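Local coordinates for protein VP1 (Merkel cell polyomavirus, PDB 4FMI) that probably serves as the major structural protein of the capsid, building disulfide-linked pentamers of which 72 make up the viral shell, at residues K98-G103 with L226-T231; L142-L147 with A185-D190. One frame throughout, in Å; residues are numbered along the deposited sequence.

How the interactions relate
The chain, coming from the N terminus through strands 11-28 and 71-76, enters strand 89-101, whose end opens segment 98-103 of interaction 1. It then passes through strand 131-138 into strand 142-146, the first half of interaction 2. The intervening loop, carrying the short helix 166-170, leads to strand 186-189, which closes interaction 2. Interaction 1 closes only later, when strand 225-229 arrives, so the smaller loop is enclosed by the larger one. Interaction 1 joins the end of strand 89-101, in the main antiparallel sheet, to strand 225-229 at a subunit interface, whereas interaction 2 pairs two strands of a separate three-stranded sheet. Their centres lie about 27 Å apart, on opposite sides of the chain's centre.

Interaction 1 (K98-G103 with L226-T231); sequences KTEVVG and LQFSNT
Glu100 and Phe228 pass each other at a slant, the carboxylate plane turned 53° from the ring plane. The touch falls on the CB methylene that carries the ring, not on the ring, Glu100 CD lying 3.8 Å from Phe228 CB. With CG anti to the backbone N (chi1 -171°) and the rest extended, Glu100 spans the gap between the strands. Its OE1 stops 3.1 Å from Ser229 O, a pair of acceptors that cannot bond directly; a water mediates instead, donating to Glu100 OE1 (2.8 Å) and accepting from Ser229 N (2.9 Å). The other oxygen, OE2, is bonded to Tyr212 OH of a second subunit. A second water accepts from Val101 N at 3.0 Å and donates to Gln227 O at 2.7 Å. Farther along, the extended chain of Lys98 reaches Asn230 O through NZ (2.9 Å), tilted 27° from the carbonyl plane. Water and side chains thus join backbones too widely spaced for a ladder, Glu100 CA and Phe228 CA being 6.2 Å apart. Residues 226-229 pair instead with a strand of the second subunit, an antiparallel ladder that continues the sheet across the interface, an arrangement characteristic of the polyomavirus VP1 pentamer.

Interaction 2 (L142-L147 with A185-D190); sequences LDLQGL and AKAKLD
Ala185 O accepts the shortest direct bond between the segments, from Gly146 N at 2.7 Å with an N-H...O angle of 173°. Leu189 N to Leu142 O (2.8 Å) and the reciprocal bonds of the Leu144-Ala187 pair continue the ladder, which is antiparallel, the strand directions lying 143° apart. On one face, Lys186 NZ meets Gln145 OE1 at 2.9 Å, nearly on the extension of the C=O bond. The bend of Gln145 at chi2 (70°) turns its amide forward along its own strand, where NE2 donates to Gly146 O at 3.0 Å. NE2 also bonds to Asp182 O; Lys186 NZ has a further partner in a salt bridge to Asp203. On the same face Asp143 and Lys188 run side by side, yet Asp143 OD1 and Lys188 NZ remain 4.8 Å apart, too far for direct charge contact. The reverse face is apolar: the CD1 branch of Leu144 crosses to Leu189 CB (3.8 Å), and Leu142 CB lies 4.0 Å from Leu189 CB. Strand 142-146 is central in this small sheet, with strand 200-202 on its other edge. Gripped at both ends, the Gln145 amide is fixed in its flip and links the strand pair to the loop before Ala185, while Leu142 and Leu189 pack the sheet toward strand 250-263.

Interaction 1 (K98-G103 with L226-T231)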
loop_
_atom_site.group_PDB
_atom_site.type_symbol
_atom_site.label_atom_id
_atom_site.label_comp_id
_atom_site.label_asym_id
_atom_site.label_seq_id
_atom_site.Cartn_x
_atom_site.Cartn_y
_atom_site.Cartn_z
ATOM N N LYS B 98 19.277 -12.304 -8.787
ATOM C CA LYS B 98 17.939 -12.164 -9.344
ATOM C C LYS B 98 17.151 -13.368 -8.870
ATOM O O LYS B 98 17.525 -14.516 -9.119
ATOM C CB LYS B 98 17.958 -12.156 -10.872
ATOM C CG LYS B 98 18.540 -10.926 -11.515
ATOM C CD LYS B 98 18.367 -11.052 -13.017
ATOM C CE LYS B 98 18.718 -9.774 -13.752
ATOM N NZ LYS B 98 18.223 -9.892 -15.151
ATOM N N THR B 99 16.062 -13.108 -8.170
ATOM C CA THR B 99 15.250 -14.186 -7.659
ATOM C C THR B 99 13.784 -13.927 -7.977
ATOM O O THR B 99 13.355 -12.783 -8.071
ATOM C CB THR B 99 15.498 -14.408 -6.147
ATOM O OG1 THR B 99 14.729 -15.524 -5.694
ATOM C CG2 THR B 99 15.157 -13.143 -5.316
ATOM N N GLU B 100 13.024 -15.004 -8.154
ATOM C CA GLU B 100 11.626 -14.897 -8.545
ATOM C C GLU B 100 10.835 -16.079 -8.019
ATOM O O GLU B 100 11.310 -17.219 -8.057
ATOM C CB GLU B 100 11.541 -14.850 -10.074
ATOM C CG GLU B 100 10.174 -14.518 -10.658
ATOM C CD GLU B 100 10.284 -14.085 -12.103
ATOM O OE1 GLU B 100 11.065 -13.151 -12.385
ATOM O OE2 GLU B 100 9.606 -14.686 -12.960
ATOM N N VAL B 101 9.631 -15.805 -7.527
ATOM C CA VAL B 101 8.672 -16.853 -7.202
ATOM C C VAL B 101 8.067 -17.333 -8.531
ATOM O O VAL B 101 7.551 -16.527 -9.309
ATOM C CB VAL B 101 7.583 -16.336 -6.236
ATOM C CG1 VAL B 101 6.578 -17.419 -5.909
ATOM C CG2 VAL B 101 8.216 -15.802 -4.953
ATOM N N VAL B 102 8.167 -18.634 -8.792
ATOM C CA VAL B 102 7.737 -19.227 -10.055
ATOM C C VAL B 102 6.316 -19.747 -9.926
ATOM O O VAL B 102 5.921 -20.193 -8.850
ATOM C CB VAL B 102 8.683 -20.397 -10.461
ATOM C CG1 VAL B 102 8.147 -21.170 -11.664
ATOM C CG2 VAL B 102 10.104 -19.881 -10.742
ATOM N N GLY B 103 5.549 -19.684 -11.017
ATOM C CA GLY B 103 4.200 -20.247 -11.052
ATOM C C GLY B 103 3.122 -19.397 -10.397
ATOM O O GLY B 103 2.064 -19.910 -10.034
ATOM N N LEU B 226 1.522 -10.563 -5.324
ATOM C CA LEU B 226 2.918 -10.861 -5.675
ATOM C C LEU B 226 3.322 -10.270 -7.021
ATOM O O LEU B 226 2.510 -10.190 -7.947
ATOM C CB LEU B 226 3.144 -12.379 -5.727
ATOM C CG LEU B 226 2.813 -13.191 -4.473
ATOM C CD1 LEU B 226 2.854 -14.698 -4.750
ATOM C CD2 LEU B 226 3.777 -12.786 -3.345
ATOM N N GLN B 227 4.590 -9.893 -7.135
ATOM C CA GLN B 227 5.124 -9.378 -8.386
ATOM C C GLN B 227 6.176 -10.323 -8.941
ATOM O O GLN B 227 6.768 -11.114 -8.204
ATOM C CB GLN B 227 5.732 -7.983 -8.203
ATOM C CG GLN B 227 4.745 -6.896 -7.773
ATOM C CD GLN B 227 4.609 -6.825 -6.270
ATOM O OE1 GLN B 227 5.601 -6.884 -5.549
ATOM N NE2 GLN B 227 3.378 -6.702 -5.786
ATOM N N PHE B 228 6.395 -10.231 -10.249
ATOM C CA PHE B 228 7.455 -10.973 -10.913
ATOM C C PHE B 228 8.002 -10.184 -12.093
ATOM O O PHE B 228 7.242 -9.644 -12.903
ATOM C CB PHE B 228 6.971 -12.370 -11.355
ATOM C CG PHE B 228 5.720 -12.358 -12.205
ATOM C CD1 PHE B 228 4.457 -12.260 -11.616
ATOM C CD2 PHE B 228 5.804 -12.478 -13.591
ATOM C CE1 PHE B 228 3.294 -12.256 -12.395
ATOM C CE2 PHE B 228 4.645 -12.479 -14.382
ATOM C CZ PHE B 228 3.391 -12.369 -13.780
ATOM N N SER B 229 9.327 -10.113 -12.177
ATOM C CA SER B 229 10.004 -9.480 -13.306
ATOM C C SER B 229 11.438 -9.969 -13.367
ATOM O O SER B 229 12.061 -10.211 -12.330
ATOM C CB SER B 229 10.004 -7.951 -13.169
ATOM O OG SER B 229 10.608 -7.347 -14.309
ATOM N N ASN B 230 11.965 -10.094 -14.578
ATOM C CA ASN B 230 13.369 -10.449 -14.738
ATOM C C ASN B 230 14.295 -9.231 -14.805
ATOM O O ASN B 230 15.418 -9.329 -15.289
ATOM C CB ASN B 230 13.566 -11.375 -15.943
ATOM C CG ASN B 230 13.252 -10.707 -17.275
ATOM O OD1 ASN B 230 12.549 -9.692 -17.343
ATOM N ND2 ASN B 230 13.770 -11.294 -18.351
ATOM N N THR B 231 13.815 -8.095 -14.308
ATOM C CA THR B 231 14.581 -6.849 -14.331
ATOM C C THR B 231 15.009 -6.443 -12.931
ATOM O O THR B 231 15.704 -5.449 -12.768
ATOM C CB THR B 231 13.779 -5.677 -14.953
ATOM O OG1 THR B 231 12.588 -5.445 -14.186
ATOM C CG2 THR B 231 13.405 -5.992 -16.388
HETATM O O HOH W 1 10.967 -11.381 -10.182
HETATM O O HOH W 2 8.654 -13.006 -7.676
#

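Interaction 2 (L142-L147 with A185-D190)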
loop_
_atom_site.group_PDB
_atom_site.type_symbol
_atom_site.label_atom_id
_atom_site.label_comp_id
_atom_site.label_asym_id
_atom_site.label_seq_id
_atom_site.Cartn_x
_atom_site.Cartn_y
_atom_site.Cartn_z
ATOM N N LEU B 142 22.257 -20.570 6.954
ATOM C CA LEU B 142 21.487 -19.541 7.641
ATOM C C LEU B 142 21.342 -19.849 9.133
ATOM O O LEU B 142 20.969 -20.965 9.509
ATOM C CB LEU B 142 20.108 -19.394 6.988
ATOM C CG LEU B 142 19.323 -18.144 7.389
ATOM C CD1 LEU B 142 20.036 -16.879 6.888
ATOM C CD2 LEU B 142 17.896 -18.198 6.865
ATOM N N ASP B 143 21.656 -18.865 9.972
ATOM C CA ASP B 143 21.477 -18.999 11.412
ATOM C C ASP B 143 20.020 -18.796 11.780
ATOM O O ASP B 143 19.389 -17.824 11.353
ATOM C CB ASP B 143 22.363 -18.010 12.170
ATOM C CG ASP B 143 23.851 -18.262 11.941
ATOM O OD1 ASP B 143 24.364 -19.308 12.398
ATOM O OD2 ASP B 143 24.506 -17.411 11.302
ATOM N N LEU B 144 19.491 -19.721 12.571
ATOM C CA LEU B 144 18.077 -19.715 12.946
ATOM C C LEU B 144 17.855 -19.466 14.425
ATOM O O LEU B 144 18.661 -19.858 15.265
ATOM C CB LEU B 144 17.401 -21.028 12.547
ATOM C CG LEU B 144 17.504 -21.482 11.086
ATOM C CD1 LEU B 144 16.991 -22.902 10.970
ATOM C CD2 LEU B 144 16.749 -20.560 10.129
ATOM N N GLN B 145 16.741 -18.813 14.727
ATOM C CA GLN B 145 16.315 -18.568 16.099
ATOM C C GLN B 145 14.935 -19.186 16.292
ATOM O O GLN B 145 14.009 -18.914 15.520
ATOM C CB GLN B 145 16.279 -17.062 16.396
ATOM C CG GLN B 145 15.580 -16.697 17.717
ATOM C CD GLN B 145 16.377 -17.126 18.929
ATOM O OE1 GLN B 145 17.564 -16.813 19.040
ATOM N NE2 GLN B 145 15.733 -17.847 19.851
ATOM N N GLY B 146 14.805 -20.027 17.312
ATOM C CA GLY B 146 13.523 -20.657 17.624
ATOM C C GLY B 146 12.614 -19.781 18.471
ATOM O O GLY B 146 13.061 -19.132 19.432
ATOM N N LEU B 147 11.338 -19.754 18.093
ATOM C CA LEU B 147 10.271 -19.102 18.871
ATOM C C LEU B 147 8.955 -19.648 18.361
ATOM O O LEU B 147 8.732 -19.707 17.152
ATOM C CB LEU B 147 10.313 -17.575 18.707
ATOM C CG LEU B 147 9.381 -16.675 19.524
ATOM C CD1 LEU B 147 10.073 -15.361 19.781
ATOM C CD2 LEU B 147 8.042 -16.436 18.823
ATOM N N ALA B 185 17.676 -21.500 22.063
ATOM C CA ALA B 185 16.908 -22.046 20.942
ATOM C C ALA B 185 17.461 -21.564 19.592
ATOM O O ALA B 185 16.844 -20.739 18.907
ATOM C CB ALA B 185 15.420 -21.700 21.086
ATOM N N LYS B 186 18.640 -22.074 19.231
ATOM C CA LYS B 186 19.294 -21.733 17.968
ATOM C C LYS B 186 19.594 -22.988 17.153
ATOM O O LYS B 186 19.770 -24.077 17.705
ATOM C CB LYS B 186 20.574 -20.930 18.209
ATOM C CG LYS B 186 20.334 -19.567 18.879
ATOM C CD LYS B 186 21.604 -18.722 18.940
ATOM C CE LYS B 186 21.423 -17.484 19.810
ATOM N NZ LYS B 186 20.476 -16.513 19.212
ATOM N N ALA B 187 19.634 -22.827 15.837
ATOM C CA ALA B 187 20.003 -23.908 14.927
ATOM C C ALA B 187 20.619 -23.316 13.674
ATOM O O ALA B 187 20.702 -22.089 13.541
ATOM C CB ALA B 187 18.783 -24.748 14.581
ATOM N N LYS B 188 21.059 -24.181 12.764
ATOM C CA LYS B 188 21.492 -23.750 11.435
ATOM C C LYS B 188 20.655 -24.423 10.364
ATOM O O LYS B 188 20.408 -25.615 10.438
ATOM C CB LYS B 188 22.973 -24.068 11.213
ATOM C CG LYS B 188 23.893 -23.469 12.257
ATOM C CD LYS B 188 25.335 -23.531 11.812
ATOM C CE LYS B 188 26.229 -22.693 12.719
ATOM N NZ LYS B 188 26.465 -23.333 14.047
ATOM N N LEU B 189 20.216 -23.652 9.372
ATOM C CA LEU B 189 19.415 -24.193 8.283
ATOM C C LEU B 189 20.282 -25.025 7.339
ATOM O O LEU B 189 20.826 -24.512 6.359
ATOM C CB LEU B 189 18.675 -23.062 7.534
ATOM C CG LEU B 189 17.654 -23.452 6.461
ATOM C CD1 LEU B 189 16.605 -24.418 7.015
ATOM C CD2 LEU B 189 16.995 -22.213 5.884
ATOM N N ASP B 190 20.417 -26.312 7.654
ATOM C CA ASP B 190 21.354 -27.191 6.936
ATOM C C ASP B 190 20.669 -28.386 6.263
ATOM O O ASP B 190 21.341 -29.295 5.755
ATOM C CB ASP B 190 22.459 -27.677 7.890
ATOM C CG ASP B 190 21.906 -28.362 9.138
ATOM O OD1 ASP B 190 20.999 -29.219 9.016
ATOM O OD2 ASP B 190 22.384 -28.046 10.250
HETATM O O HOH W 3 21.022 -21.917 5.075
HETATM O O HOH W 4 23.400 -20.557 14.805
#